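Local coordinates for CrtC domain-containing protein (Fusarium vanettenii 77-13-4, PDB 7A0Q) that probably acts as kievitone hydratase, a lyase that adds water to the plant isoflavonoid kievitone, and folds into lipocalin-like beta-barrel domains, at residues D312-F324 / G335-D347. Numbering follows the deposited sequence.
Sequences DALQTAYEGFITF and GYGLVEIVYSTWD. With NAG (2-acetamido-2-deoxy-beta-D-glucopyranose), chain C; IMD (imidazole), chain F.
The antiparallel hairpin of strands 317-328 and 331-343, last in the chain, brings Tyr318 opposite Ile341 and Phe324 opposite Gly335 in an eight-stranded barrel. Paired backbone bonds run from Tyr318 N to Ile341 O (2.9 Å) as far as Gly335 N to Phe324 O. Gly335 suits its place: the Phe324 ring, its CG set between backbone N and carbonyl carbon (chi1 64°), folds across the partner strand, and Gly335 CA lies over the ring face, 3.9 Å from its centroid. With no side chain, Gly335 lets the ring lie flat on its backbone. On this same face of the sheet, the branched Ile322 and Val339 cross at about a right angle, tightly, with CG2 of Ile322 3.4 Å from CG1 of Val339.

The opposite face carries two acids side by side. Glu319 bends at chi2 (-87°) while Glu340 runs extended beyond CG, bringing Glu319 OE2 within 2.5 Å of Glu340 OE1 with the carboxylate planes 85° apart. Glu340 OE2 accepts from imidazole N1 (2.6 Å), probably a crystallisation component, and from Trp219 NE1, while the imidazole also bonds Asp206. Leu76 of strand 72-81 packs on Glu319 and Leu338.

Beyond the strands, small Ala313 fits beneath the indole of Trp346, its CB 3.8 Å from the six-membered ring's centroid. Tyr343 OH shares a hydrogen bond with O6 of the N-linked glycan's sugar. Antiparallel neighbours in sequence, closing an up-and-down barrel, are characteristic of the lipocalin-like calycin fold.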
loop_
_atom_site.group_PDB
_atom_site.type_symbol
_atom_site.label_atom_id
_atom_site.label_comp_id
_atom_site.label_asym_id
_atom_site.label_seq_id
_atom_site.Cartn_x
_atom_site.Cartn_y
_atom_site.Cartn_z
ATOM N N ASP A 312 -3.416 11.797 -15.945
ATOM C CA ASP A 312 -3.333 10.689 -16.894
ATOM C C ASP A 312 -3.577 9.390 -16.129
ATOM O O ASP A 312 -3.894 9.403 -14.937
ATOM C CB ASP A 312 -1.989 10.694 -17.638
ATOM C CG ASP A 312 -0.806 10.419 -16.728
ATOM O OD1 ASP A 312 -1.009 10.119 -15.534
ATOM O OD2 ASP A 312 0.339 10.481 -17.213
ATOM N N ALA A 313 -3.410 8.258 -16.814
ATOM C CA ALA A 313 -3.724 6.970 -16.199
ATOM C C ALA A 313 -2.775 6.655 -15.045
ATOM O O ALA A 313 -3.216 6.317 -13.941
ATOM C CB ALA A 313 -3.681 5.860 -17.253
ATOM N N LEU A 314 -1.467 6.776 -15.272
ATOM C CA LEU A 314 -0.514 6.376 -14.239
ATOM C C LEU A 314 -0.608 7.247 -12.992
ATOM O O LEU A 314 -0.250 6.785 -11.906
ATOM C CB LEU A 314 0.910 6.402 -14.793
ATOM C CG LEU A 314 1.976 5.710 -13.933
ATOM C CD1 LEU A 314 1.665 4.223 -13.821
ATOM C CD2 LEU A 314 3.356 5.939 -14.505
ATOM N N GLN A 315 -1.094 8.481 -13.118
ATOM C CA GLN A 315 -1.248 9.336 -11.945
ATOM C C GLN A 315 -2.526 9.059 -11.168
ATOM O O GLN A 315 -2.711 9.636 -10.087
ATOM C CB GLN A 315 -1.228 10.812 -12.360
ATOM C CG GLN A 315 0.093 11.298 -12.916
ATOM C CD GLN A 315 -0.022 12.694 -13.509
ATOM O OE1 GLN A 315 -1.009 13.396 -13.272
ATOM N NE2 GLN A 315 0.979 13.098 -14.282
ATOM N N THR A 316 -3.408 8.203 -11.683
ATOM C CA THR A 316 -4.732 7.977 -11.117
ATOM C C THR A 316 -4.788 6.602 -10.469
ATOM O O THR A 316 -4.212 5.645 -10.990
ATOM C CB THR A 316 -5.801 8.087 -12.221
ATOM O OG1 THR A 316 -5.768 9.406 -12.774
ATOM C CG2 THR A 316 -7.193 7.810 -11.689
ATOM N N ALA A 317 -5.475 6.493 -9.330
ATOM C CA ALA A 317 -5.639 5.170 -8.741
ATOM C C ALA A 317 -6.845 5.143 -7.818
ATOM O O ALA A 317 -7.118 6.121 -7.119
ATOM C CB ALA A 317 -4.391 4.745 -7.957
ATOM N N TYR A 318 -7.545 4.010 -7.803
ATOM C CA TYR A 318 -8.440 3.724 -6.694
ATOM C C TYR A 318 -7.597 3.167 -5.551
ATOM O O TYR A 318 -6.930 2.140 -5.710
ATOM C CB TYR A 318 -9.543 2.742 -7.095
ATOM C CG TYR A 318 -10.686 2.767 -6.108
ATOM C CD1 TYR A 318 -10.693 1.932 -4.995
ATOM C CD2 TYR A 318 -11.742 3.667 -6.266
ATOM C CE1 TYR A 318 -11.734 1.975 -4.075
ATOM C CE2 TYR A 318 -12.790 3.714 -5.347
ATOM C CZ TYR A 318 -12.777 2.876 -4.253
ATOM O OH TYR A 318 -13.808 2.928 -3.338
ATOM N N GLU A 319 -7.578 3.867 -4.421
ATOM C CA GLU A 319 -6.769 3.455 -3.275
ATOM C C GLU A 319 -7.693 3.457 -2.068
ATOM O O GLU A 319 -7.819 4.465 -1.374
ATOM C CB GLU A 319 -5.581 4.369 -3.082
ATOM C CG GLU A 319 -4.673 4.457 -4.262
ATOM C CD GLU A 319 -3.618 3.381 -4.253
ATOM O OE1 GLU A 319 -3.599 2.551 -3.314
ATOM O OE2 GLU A 319 -2.801 3.379 -5.193
ATOM N N GLY A 320 -8.332 2.318 -1.822
ATOM C CA GLY A 320 -9.480 2.287 -0.945
ATOM C C GLY A 320 -9.343 1.400 0.274
ATOM O O GLY A 320 -8.899 0.252 0.187
ATOM N N PHE A 321 -9.723 1.943 1.424
ATOM C CA PHE A 321 -9.914 1.123 2.612
ATOM C C PHE A 321 -11.020 0.108 2.352
ATOM O O PHE A 321 -12.055 0.440 1.771
ATOM C CB PHE A 321 -10.283 2.021 3.795
ATOM C CG PHE A 321 -10.424 1.301 5.099
ATOM C CD1 PHE A 321 -9.367 0.582 5.638
ATOM C CD2 PHE A 321 -11.618 1.367 5.811
ATOM C CE1 PHE A 321 -9.497 -0.067 6.859
ATOM C CE2 PHE A 321 -11.762 0.720 7.031
ATOM C CZ PHE A 321 -10.704 0.002 7.565
ATOM N N ILE A 322 -10.787 -1.137 2.770
ATOM C CA ILE A 322 -11.734 -2.229 2.562
ATOM C C ILE A 322 -11.866 -3.026 3.852
ATOM O O ILE A 322 -10.964 -3.044 4.696
ATOM C CB ILE A 322 -11.310 -3.173 1.405
ATOM C CG1 ILE A 322 -9.978 -3.858 1.739
ATOM C CG2 ILE A 322 -11.240 -2.424 0.067
ATOM C CD1 ILE A 322 -9.571 -4.965 0.758
ATOM N N THR A 323 -13.009 -3.696 4.006
ATOM C CA THR A 323 -13.197 -4.698 5.044
ATOM C C THR A 323 -13.547 -6.019 4.378
ATOM O O THR A 323 -13.946 -6.059 3.210
ATOM C CB THR A 323 -14.305 -4.309 6.039
ATOM O OG1 THR A 323 -15.543 -4.186 5.328
ATOM C CG2 THR A 323 -13.985 -2.986 6.739
ATOM N N PHE A 324 -13.376 -7.115 5.110
ATOM C CA PHE A 324 -13.686 -8.397 4.501
ATOM C C PHE A 324 -14.040 -9.419 5.567
ATOM O O PHE A 324 -13.689 -9.287 6.743
ATOM C CB PHE A 324 -12.535 -8.917 3.612
ATOM C CG PHE A 324 -11.255 -9.210 4.352
ATOM C CD1 PHE A 324 -10.277 -8.232 4.494
ATOM C CD2 PHE A 324 -11.014 -10.469 4.880
ATOM C CE1 PHE A 324 -9.096 -8.504 5.165
ATOM C CE2 PHE A 324 -9.839 -10.746 5.555
ATOM C CZ PHE A 324 -8.876 -9.755 5.702
ATOM N N GLY A 335 -11.414 -9.071 8.625
ATOM C CA GLY A 335 -10.289 -8.163 8.672
ATOM C C GLY A 335 -10.532 -6.929 7.844
ATOM O O GLY A 335 -11.661 -6.642 7.440
ATOM N N TYR A 336 -9.442 -6.205 7.591
ATOM C CA TYR A 336 -9.490 -4.935 6.886
ATOM C C TYR A 336 -8.200 -4.795 6.090
ATOM O O TYR A 336 -7.263 -5.583 6.241
ATOM C CB TYR A 336 -9.656 -3.756 7.856
ATOM C CG TYR A 336 -8.490 -3.633 8.818
ATOM C CD1 TYR A 336 -7.327 -2.949 8.454
ATOM C CD2 TYR A 336 -8.539 -4.211 10.083
ATOM C CE1 TYR A 336 -6.242 -2.858 9.320
ATOM C CE2 TYR A 336 -7.467 -4.111 10.962
ATOM C CZ TYR A 336 -6.323 -3.438 10.574
ATOM O OH TYR A 336 -5.256 -3.342 11.432
ATOM N N GLY A 337 -8.154 -3.768 5.253
ATOM C CA GLY A 337 -6.939 -3.509 4.498
ATOM C C GLY A 337 -7.183 -2.479 3.430
ATOM O O GLY A 337 -7.980 -1.554 3.610
ATOM N N LEU A 338 -6.494 -2.653 2.306
ATOM C CA LEU A 338 -6.580 -1.686 1.221
ATOM C C LEU A 338 -6.604 -2.407 -0.119
ATOM O O LEU A 338 -5.941 -3.435 -0.299
ATOM C CB LEU A 338 -5.406 -0.694 1.277
ATOM C CG LEU A 338 -5.354 0.378 0.178
ATOM C CD1 LEU A 338 -4.910 1.720 0.746
ATOM C CD2 LEU A 338 -4.436 -0.065 -0.978
ATOM N N VAL A 339 -7.396 -1.875 -1.050
ATOM C CA VAL A 339 -7.369 -2.301 -2.442
ATOM C C VAL A 339 -6.814 -1.160 -3.278
ATOM O O VAL A 339 -7.192 0.007 -3.094
ATOM C CB VAL A 339 -8.755 -2.743 -2.950
ATOM C CG1 VAL A 339 -9.748 -1.595 -2.915
ATOM C CG2 VAL A 339 -8.614 -3.304 -4.354
ATOM N N GLU A 340 -5.878 -1.488 -4.162
ATOM C CA GLU A 340 -5.375 -0.556 -5.159
ATOM C C GLU A 340 -5.818 -1.022 -6.536
ATOM O O GLU A 340 -5.639 -2.195 -6.883
ATOM C CB GLU A 340 -3.852 -0.460 -5.094
ATOM C CG GLU A 340 -3.251 0.295 -6.252
ATOM C CD GLU A 340 -1.757 0.406 -6.127
ATOM O OE1 GLU A 340 -1.296 1.363 -5.472
ATOM O OE2 GLU A 340 -1.039 -0.465 -6.656
ATOM N N ILE A 341 -6.416 -0.115 -7.307
ATOM C CA ILE A 341 -6.786 -0.384 -8.692
ATOM C C ILE A 341 -6.098 0.657 -9.550
ATOM O O ILE A 341 -6.354 1.860 -9.403
ATOM C CB ILE A 341 -8.303 -0.349 -8.919
ATOM C CG1 ILE A 341 -9.024 -1.231 -7.898
ATOM C CG2 ILE A 341 -8.614 -0.821 -10.326
ATOM C CD1 ILE A 341 -10.544 -1.171 -8.012
ATOM N N VAL A 342 -5.215 0.202 -10.433
ATOM C CA VAL A 342 -4.379 1.088 -11.231
ATOM C C VAL A 342 -4.473 0.677 -12.690
ATOM O O VAL A 342 -4.420 -0.515 -13.006
ATOM C CB VAL A 342 -2.904 1.066 -10.771
ATOM C CG1 VAL A 342 -1.997 1.745 -11.811
ATOM C CG2 VAL A 342 -2.761 1.738 -9.408
ATOM N N TYR A 343 -4.621 1.669 -13.565
ATOM C CA TYR A 343 -4.414 1.536 -15.000
ATOM C C TYR A 343 -3.161 2.320 -15.363
ATOM O O TYR A 343 -3.084 3.529 -15.103
ATOM C CB TYR A 343 -5.628 2.063 -15.774
ATOM C CG TYR A 343 -6.821 1.152 -15.656
ATOM C CD1 TYR A 343 -7.587 1.109 -14.493
ATOM C CD2 TYR A 343 -7.173 0.312 -16.703
ATOM C CE1 TYR A 343 -8.672 0.245 -14.377
ATOM C CE2 TYR A 343 -8.244 -0.551 -16.595
ATOM C CZ TYR A 343 -8.999 -0.576 -15.449
ATOM O OH TYR A 343 -10.063 -1.441 -15.372
ATOM N N SER A 344 -2.168 1.640 -15.934
ATOM C CA SER A 344 -1.024 2.368 -16.464
ATOM C C SER A 344 -1.336 2.959 -17.825
ATOM O O SER A 344 -0.624 3.860 -18.277
ATOM C CB SER A 344 0.212 1.468 -16.545
ATOM O OG SER A 344 0.044 0.458 -17.528
ATOM N N THR A 345 -2.386 2.460 -18.473
ATOM C CA THR A 345 -2.947 3.043 -19.676
ATOM C C THR A 345 -4.431 2.724 -19.689
ATOM O O THR A 345 -4.863 1.677 -19.196
ATOM C CB THR A 345 -2.285 2.507 -20.954
ATOM O OG1 THR A 345 -2.961 3.044 -22.097
ATOM C CG2 THR A 345 -2.366 0.982 -21.020
ATOM N N TRP A 346 -5.209 3.628 -20.264
ATOM C CA TRP A 346 -6.628 3.374 -20.440
ATOM C C TRP A 346 -6.931 2.652 -21.752
ATOM O O TRP A 346 -8.092 2.322 -22.012
ATOM C CB TRP A 346 -7.401 4.694 -20.328
ATOM C CG TRP A 346 -7.489 5.187 -18.888
ATOM C CD1 TRP A 346 -7.857 4.450 -17.789
ATOM C CD2 TRP A 346 -7.208 6.507 -18.405
ATOM N NE1 TRP A 346 -7.821 5.235 -16.657
ATOM C CE2 TRP A 346 -7.422 6.499 -17.009
ATOM C CE3 TRP A 346 -6.790 7.693 -19.015
ATOM C CZ2 TRP A 346 -7.245 7.635 -16.218
ATOM C CZ3 TRP A 346 -6.608 8.818 -18.227
ATOM C CH2 TRP A 346 -6.834 8.778 -16.842
ATOM N N ASP A 347 -5.913 2.380 -22.565
ATOM C CA ASP A 347 -6.035 1.553 -23.768
ATOM C C ASP A 347 -5.378 0.200 -23.498
ATOM O O ASP A 347 -4.289 -0.109 -23.996
ATOM C CB ASP A 347 -5.393 2.269 -24.970
ATOM C CG ASP A 347 -5.638 1.545 -26.290
ATOM O OD1 ASP A 347 -6.293 0.478 -26.285
ATOM O OD2 ASP A 347 -5.166 2.046 -27.335
HETATM C C1 NAG C . -7.805 -4.757 -16.011
HETATM C C2 NAG C . -8.623 -5.524 -14.988
HETATM C C3 NAG C . -9.694 -6.363 -15.689
HETATM C C4 NAG C . -10.516 -5.535 -16.670
HETATM C C5 NAG C . -9.632 -4.699 -17.584
HETATM C C6 NAG C . -10.421 -3.676 -18.367
HETATM C C7 NAG C . -7.639 -6.270 -12.861
HETATM C C8 NAG C . -6.776 -7.298 -12.201
HETATM N N2 NAG C . -7.780 -6.393 -14.182
HETATM O O3 NAG C . -10.544 -6.927 -14.696
HETATM O O4 NAG C . -11.241 -6.427 -17.510
HETATM O O5 NAG C . -8.675 -3.955 -16.815
HETATM O O6 NAG C . -11.127 -2.809 -17.490
HETATM O O7 NAG C . -8.164 -5.358 -12.231
HETATM N N1 IMD F . 0.801 -0.894 -4.839
HETATM C C2 IMD F . 1.555 -1.930 -4.404
HETATM N N3 IMD F . 2.174 -1.547 -3.258
HETATM C C4 IMD F . 1.806 -0.287 -2.974
HETATM C C5 IMD F . 0.939 0.127 -3.967
HETATM O O HOH W 1 -0.326 7.225 -17.993
HETATM O O HOH W 2 -5.115 4.407 -13.192
#